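Local coordinates for hypothetical membrane protein (Corynebacterium glutamicum, PDB 6JSA) that binds heme through its C-terminal HtaA domain, the part described here, and probably takes part in heme uptake by passing heme between proteins, at residues A[58-63]-A[82-87]. Numbering follows the deposited sequence.
Sequences TGSINF and NIEISF
The carboxylate of Glu84 is gripped at both oxygens: OE2 accepts a hydrogen bond from Ser60 OG at 2.8 Å, and OE1 forms a salt bridge with Arg112. The hydroxyl comes to the anti side of OE2, 21° out of the carboxylate plane. With CG anti to the backbone N (chi1 168°) and the chain extended beyond it, Glu84 runs beside Asn62, its non-hydrogen-bonded partner, and meets Ser60 diagonally. Strand 58-62 pairs antiparallel with segment 82-87 of strand 76-88, as the two mutual bonds of Ile61 with Ile85 illustrate (Ile61 N to Ile85 O, 2.8 Å). Gly59 and Phe87 form another such pair. Here the Phe87 ring folds back over the glycine in a CH-pi contact, with Gly59 CA over the ring face, 3.9 Å from its centroid, and Gly59 N above its centre. Just past strand 58-62, Phe63 N bonds to Ile83 O at 2.9 Å, while Phe63 CD2 lies 3.9 Å from Ile83 CG1. Ile61 and Ile85 both reach Phe161 of strand 159-165, and Phe87 packs on Phe120. The strand pair thus has two chemistries, a polar face where Arg112 probably offsets the charge of Glu84, and an apolar face joined to the protein interior, away from the heme.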
loop_
_atom_site.group_PDB
_atom_site.type_symbol
_atom_site.label_atom_id
_atom_site.label_comp_id
_atom_site.label_asym_id
_atom_site.label_seq_id
_atom_site.Cartn_x
_atom_site.Cartn_y
_atom_site.Cartn_z
ATOM N N THR A 58 -12.110 1.565 14.911
ATOM C CA THR A 58 -11.669 2.343 13.764
ATOM C C THR A 58 -10.231 2.773 13.998
ATOM O O THR A 58 -9.758 2.839 15.134
ATOM C CB THR A 58 -12.520 3.596 13.527
ATOM O OG1 THR A 58 -12.264 4.556 14.562
ATOM C CG2 THR A 58 -14.004 3.248 13.493
ATOM N N GLY A 59 -9.534 3.085 12.918
ATOM C CA GLY A 59 -8.158 3.513 13.082
ATOM C C GLY A 59 -7.562 3.957 11.769
ATOM O O GLY A 59 -8.122 3.734 10.688
ATOM N N SER A 60 -6.407 4.606 11.892
ATOM C CA SER A 60 -5.544 4.945 10.772
ATOM C C SER A 60 -4.113 4.719 11.221
ATOM O O SER A 60 -3.698 5.251 12.255
ATOM C CB SER A 60 -5.715 6.405 10.355
ATOM O OG SER A 60 -6.702 6.519 9.359
ATOM N N ILE A 61 -3.378 3.933 10.443
ATOM C CA ILE A 61 -1.983 3.608 10.706
ATOM C C ILE A 61 -1.184 4.203 9.550
ATOM O O ILE A 61 -1.370 3.802 8.393
ATOM C CB ILE A 61 -1.761 2.087 10.781
ATOM C CG1 ILE A 61 -2.898 1.375 11.537
ATOM C CG2 ILE A 61 -0.396 1.786 11.389
ATOM C CD1 ILE A 61 -2.932 1.678 13.002
ATOM N N ASN A 62 -0.311 5.161 9.852
ATOM C CA ASN A 62 0.382 5.944 8.835
ATOM C C ASN A 62 1.846 5.544 8.718
ATOM O O ASN A 62 2.530 5.346 9.729
ATOM C CB ASN A 62 0.336 7.434 9.178
ATOM C CG ASN A 62 -1.044 8.010 9.060
ATOM O OD1 ASN A 62 -1.523 8.267 7.955
ATOM N ND2 ASN A 62 -1.692 8.235 10.194
ATOM N N PHE A 63 2.333 5.471 7.477
ATOM C CA PHE A 63 3.727 5.131 7.236
ATOM C C PHE A 63 4.375 6.135 6.298
ATOM O O PHE A 63 3.752 6.553 5.315
ATOM C CB PHE A 63 3.837 3.733 6.616
ATOM C CG PHE A 63 3.275 2.658 7.494
ATOM C CD1 PHE A 63 4.069 2.055 8.455
ATOM C CD2 PHE A 63 1.943 2.274 7.392
ATOM C CE1 PHE A 63 3.559 1.079 9.289
ATOM C CE2 PHE A 63 1.428 1.301 8.228
ATOM C CZ PHE A 63 2.241 0.704 9.173
ATOM N N ASN A 82 3.883 7.217 1.236
ATOM C CA ASN A 82 3.086 7.587 2.409
ATOM C C ASN A 82 1.822 6.735 2.539
ATOM O O ASN A 82 0.697 7.250 2.643
ATOM C CB ASN A 82 2.749 9.075 2.377
ATOM C CG ASN A 82 3.972 9.935 2.426
ATOM O OD1 ASN A 82 4.823 9.752 3.294
ATOM N ND2 ASN A 82 4.081 10.876 1.496
ATOM N N ILE A 83 2.005 5.414 2.557
ATOM C CA ILE A 83 0.838 4.542 2.652
ATOM C C ILE A 83 0.175 4.695 4.016
ATOM O O ILE A 83 0.818 5.022 5.027
ATOM C CB ILE A 83 1.129 3.065 2.328
ATOM C CG1 ILE A 83 1.905 2.390 3.453
ATOM C CG2 ILE A 83 1.816 2.922 0.985
ATOM C CD1 ILE A 83 1.779 0.871 3.403
ATOM N N GLU A 84 -1.131 4.461 4.036
ATOM C CA GLU A 84 -1.943 4.549 5.240
ATOM C C GLU A 84 -2.956 3.419 5.192
ATOM O O GLU A 84 -3.611 3.214 4.164
ATOM C CB GLU A 84 -2.672 5.896 5.305
ATOM C CG GLU A 84 -3.754 5.976 6.364
ATOM C CD GLU A 84 -4.482 7.301 6.338
ATOM O OE1 GLU A 84 -4.005 8.239 5.654
ATOM O OE2 GLU A 84 -5.539 7.403 6.996
ATOM N N ILE A 85 -3.047 2.662 6.280
ATOM C CA ILE A 85 -4.101 1.676 6.474
ATOM C C ILE A 85 -5.174 2.322 7.335
ATOM O O ILE A 85 -4.930 2.664 8.495
ATOM C CB ILE A 85 -3.554 0.412 7.153
ATOM C CG1 ILE A 85 -2.491 -0.251 6.271
ATOM C CG2 ILE A 85 -4.686 -0.547 7.459
ATOM C CD1 ILE A 85 -1.728 -1.352 6.969
ATOM N N SER A 86 -6.359 2.500 6.770
ATOM C CA SER A 86 -7.503 3.041 7.483
ATOM C C SER A 86 -8.543 1.939 7.600
ATOM O O SER A 86 -8.766 1.190 6.645
ATOM C CB SER A 86 -8.072 4.232 6.711
ATOM O OG SER A 86 -9.120 4.857 7.414
ATOM N N PHE A 87 -9.161 1.811 8.774
ATOM C CA PHE A 87 -10.158 0.768 8.956
ATOM C C PHE A 87 -11.341 1.280 9.760
ATOM O O PHE A 87 -11.210 2.152 10.618
ATOM C CB PHE A 87 -9.593 -0.539 9.553
ATOM C CG PHE A 87 -8.983 -0.393 10.929
ATOM C CD1 PHE A 87 -7.630 -0.114 11.084
ATOM C CD2 PHE A 87 -9.756 -0.587 12.070
ATOM C CE1 PHE A 87 -7.072 -0.001 12.354
ATOM C CE2 PHE A 87 -9.199 -0.475 13.332
ATOM C CZ PHE A 87 -7.858 -0.185 13.473
#